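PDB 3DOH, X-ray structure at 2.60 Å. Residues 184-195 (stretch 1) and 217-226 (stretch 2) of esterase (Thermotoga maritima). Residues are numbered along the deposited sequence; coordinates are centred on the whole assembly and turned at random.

Stretch 1 184-195: GERGTDNYLQVA
Stretch 2 217-226: LAPQCPPNSS

Contact between residues 184-195 and 217-226 of the Thermotoga maritima esterase, two stretches of one chain that bury 596 Å² between them, both sides summed. Stretch 1 leaves a 3-10 segment at Glu185, runs as loop and turn through Tyr191, and passes into a weakly bonded helix at about 192-195; stretch 2 leaves a strand at Pro219 and continues as loop into a type I turn from Pro222 to Ser225, closed by Ser225 N to Pro222 O at 2.7 Å. The register is antiparallel in sense: the CA atoms of Gly187 and Pro223 lie 4.8 Å apart, those of Gln193 and Gln220 6.0 Å, and those of Val194 and Ala218 6.8 Å.

Gln220 has the largest covered area, 133 Å². Its backbone is extended (phi/psi -110/130), its CA-to-CB bond points toward stretch 1, and chi1 and chi2 are both t (175° and 167°), with chi3 at 48°, so the amide reaches into the loop formed by residues 185-190. There NE2 donates twice, to Glu185 O at 3.0 Å and to Asp189 OD1 at 2.8 Å, while OE1 accepts from Asn190 N at a short 2.5 Å. One side-chain amide thus ties both ends of the loop. Asn190 presents its N from a left-handed backbone (62/26). Asp189, chi1 p, also caters to its own stretch: OD2 accepts from Leu192 N at 3.1 Å.

Gly187, at phi/psi 157/-160, packs closely on this amide, its C 3.2 Å from Gln220 CD. An ideal CB here would lie 2.8 Å from Gln220 NE2, a clash, and would also be jammed against the carbonyl O of Arg186; the backbone angles alone call for glycine. Gly187 N donates to Cys221 O at 3.0 Å, and the same oxygen receives a CA-H...O contact from Arg186 CA at 3.1 Å. A water bridges the two backbones, donating to Gly187 O at 2.8 Å and Gln220 O at 2.7 Å.

Arg186, with 100 Å² covered, has phi/psi -53/152 and chi1 to chi4 of -76° (m), 171° (t), -51° (m) and 174°. Its CG passes 3.9 Å from Cys221 SG, and the guanidinium reaches the 222-225 turn. NH1 donates to Ser225 O at 2.8 Å, an acceptor at the guanidinium edge, near its plane; Pro223 O lies over one face, 3.2 Å from Arg186 NH1, at an angle too poor for a hydrogen bond.

Gln193, 69 Å², points its CA-to-CB bond toward stretch 2 with chi1 84° (p), chi2 -81° (m) and chi3 14°. NE2 donates almost linearly (176°) to Ala218 O at 3.0 Å and also to Asn190 OD1 at 2.9 Å, joining strand and loop; Gln193 CD rests 3.6 Å from Gln220 CB. Beside it, Val194 CG2 meets Ala218 CB at 3.7 Å in a small apolar contact.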

# COMPACT_ATOMS: atom_id res chain seq x y z
N GLY A 184 7.27 38.29 -3.82
CA GLY A 184 5.89 37.82 -3.82
C GLY A 184 5.03 38.46 -2.76
O GLY A 184 3.82 38.52 -2.90
N GLU A 185 5.66 38.93 -1.69
CA GLU A 185 4.96 39.57 -0.61
C GLU A 185 4.73 41.07 -0.84
O GLU A 185 4.06 41.72 -0.04
CB GLU A 185 5.74 39.36 0.69
CG GLU A 185 5.60 37.99 1.26
CD GLU A 185 6.20 36.97 0.33
OE1 GLU A 185 7.45 37.02 0.14
OE2 GLU A 185 5.42 36.16 -0.24
N ARG A 186 5.28 41.62 -1.92
CA ARG A 186 4.98 43.02 -2.28
C ARG A 186 3.48 43.26 -2.35
O ARG A 186 2.70 42.33 -2.64
CB ARG A 186 5.61 43.45 -3.59
CG ARG A 186 7.08 43.72 -3.49
CD ARG A 186 7.65 43.93 -4.87
NE ARG A 186 7.28 42.85 -5.76
CZ ARG A 186 7.53 42.83 -7.06
NH1 ARG A 186 8.18 43.84 -7.62
NH2 ARG A 186 7.17 41.78 -7.81
N GLY A 187 3.09 44.50 -2.09
CA GLY A 187 1.69 44.82 -2.00
C GLY A 187 1.48 46.06 -1.18
O GLY A 187 2.38 46.88 -1.03
N THR A 188 0.26 46.22 -0.68
CA THR A 188 -0.18 47.49 -0.10
C THR A 188 -1.12 47.20 1.06
O THR A 188 -1.72 48.11 1.63
CB THR A 188 -0.91 48.36 -1.14
OG1 THR A 188 -0.28 49.65 -1.22
CG2 THR A 188 -2.37 48.54 -0.76
N ASP A 189 -1.23 45.92 1.38
CA ASP A 189 -2.17 45.45 2.37
C ASP A 189 -1.58 45.42 3.78
O ASP A 189 -2.32 45.26 4.77
CB ASP A 189 -2.65 44.03 1.99
CG ASP A 189 -1.49 42.98 1.94
OD1 ASP A 189 -0.36 43.31 1.53
OD2 ASP A 189 -1.69 41.80 2.30
N ASN A 190 -0.26 45.52 3.88
CA ASN A 190 0.40 45.42 5.18
C ASN A 190 0.21 44.06 5.89
O ASN A 190 0.28 43.97 7.13
CB ASN A 190 -0.06 46.56 6.09
CG ASN A 190 1.04 47.07 6.99
OD1 ASN A 190 2.14 46.52 7.00
ND2 ASN A 190 0.76 48.10 7.76
N TYR A 191 -0.02 42.99 5.14
CA TYR A 191 -0.25 41.69 5.76
C TYR A 191 0.71 40.65 5.21
O TYR A 191 1.40 39.95 5.94
CB TYR A 191 -1.70 41.24 5.56
CG TYR A 191 -2.13 40.13 6.49
CD1 TYR A 191 -2.82 40.41 7.67
CD2 TYR A 191 -1.85 38.81 6.20
CE1 TYR A 191 -3.21 39.40 8.52
CE2 TYR A 191 -2.25 37.79 7.04
CZ TYR A 191 -2.93 38.09 8.20
OH TYR A 191 -3.32 37.08 9.05
N LEU A 192 0.72 40.56 3.88
CA LEU A 192 1.59 39.65 3.14
C LEU A 192 2.98 39.43 3.71
O LEU A 192 3.41 38.27 3.83
CB LEU A 192 1.73 40.13 1.71
CG LEU A 192 1.11 39.24 0.65
CD1 LEU A 192 0.07 38.22 1.18
CD2 LEU A 192 0.52 40.13 -0.42
N GLN A 193 3.65 40.51 4.10
CA GLN A 193 5.10 40.48 4.39
C GLN A 193 5.38 39.86 5.74
O GLN A 193 6.54 39.58 6.13
CB GLN A 193 5.74 41.89 4.24
CG GLN A 193 5.64 42.83 5.43
CD GLN A 193 4.30 43.54 5.52
OE1 GLN A 193 3.33 43.15 4.86
NE2 GLN A 193 4.23 44.58 6.35
N VAL A 194 4.29 39.60 6.44
CA VAL A 194 4.35 39.09 7.77
C VAL A 194 3.71 37.68 7.75
O VAL A 194 3.78 36.95 8.73
CB VAL A 194 3.69 40.16 8.72
CG1 VAL A 194 2.45 39.67 9.44
CG2 VAL A 194 4.72 40.79 9.65
N ALA A 195 3.11 37.28 6.64
CA ALA A 195 2.38 36.05 6.62
C ALA A 195 2.95 35.05 5.60
O ALA A 195 2.70 33.84 5.68
CB ALA A 195 0.95 36.32 6.31
N LEU A 217 10.51 44.96 13.04
CA LEU A 217 9.94 45.82 12.05
C LEU A 217 9.90 45.06 10.75
O LEU A 217 10.91 44.52 10.28
CB LEU A 217 10.80 47.08 11.90
CG LEU A 217 10.78 47.80 10.57
CD1 LEU A 217 9.47 48.43 10.36
CD2 LEU A 217 11.85 48.83 10.54
N ALA A 218 8.72 45.05 10.15
CA ALA A 218 8.48 44.33 8.92
C ALA A 218 7.80 45.29 7.98
O ALA A 218 6.59 45.48 8.03
CB ALA A 218 7.61 43.11 9.19
N PRO A 219 8.58 45.99 7.17
CA PRO A 219 8.05 46.84 6.10
C PRO A 219 7.55 46.14 4.84
O PRO A 219 8.08 45.10 4.45
CB PRO A 219 9.24 47.76 5.78
CG PRO A 219 10.42 47.00 6.18
CD PRO A 219 10.02 46.14 7.36
N GLN A 220 6.53 46.73 4.19
CA GLN A 220 6.03 46.21 2.90
C GLN A 220 6.34 47.10 1.71
O GLN A 220 6.09 48.30 1.73
CB GLN A 220 4.52 45.99 2.91
CG GLN A 220 3.98 45.56 1.55
CD GLN A 220 2.56 45.04 1.64
OE1 GLN A 220 1.69 45.67 2.25
NE2 GLN A 220 2.31 43.87 1.04
N CYS A 221 6.89 46.49 0.67
CA CYS A 221 7.31 47.23 -0.51
C CYS A 221 6.34 47.02 -1.67
O CYS A 221 5.72 45.97 -1.79
CB CYS A 221 8.72 46.82 -0.94
SG CYS A 221 9.06 47.00 -2.70
N PRO A 222 6.20 48.04 -2.52
CA PRO A 222 4.94 48.31 -3.21
C PRO A 222 5.00 47.90 -4.68
O PRO A 222 6.04 48.06 -5.32
CB PRO A 222 4.79 49.82 -3.09
CG PRO A 222 6.19 50.33 -2.99
CD PRO A 222 6.95 49.28 -2.23
N PRO A 223 3.89 47.38 -5.20
CA PRO A 223 3.92 46.15 -5.99
C PRO A 223 4.84 46.28 -7.21
O PRO A 223 5.27 45.27 -7.76
CB PRO A 223 2.47 45.99 -6.44
CG PRO A 223 1.68 46.66 -5.38
CD PRO A 223 2.52 47.82 -4.91
N ASN A 224 5.12 47.52 -7.61
CA ASN A 224 5.89 47.77 -8.82
C ASN A 224 7.23 48.43 -8.53
O ASN A 224 7.78 49.14 -9.37
CB ASN A 224 5.08 48.63 -9.79
CG ASN A 224 4.34 47.81 -10.83
OD1 ASN A 224 3.11 47.73 -10.81
ND2 ASN A 224 5.09 47.20 -11.74
N SER A 225 7.76 48.17 -7.34
CA SER A 225 9.18 48.39 -7.07
C SER A 225 9.76 47.25 -6.24
O SER A 225 9.37 46.10 -6.39
CB SER A 225 9.38 49.72 -6.34
OG SER A 225 10.75 50.08 -6.31
N SER A 226 10.72 47.58 -5.38
CA SER A 226 11.54 46.57 -4.73
C SER A 226 12.76 47.21 -4.06
O SER A 226 13.20 48.29 -4.44
CB SER A 226 11.99 45.52 -5.74
OG SER A 226 13.00 46.02 -6.59
O HOH W 1 4.27 48.79 -0.27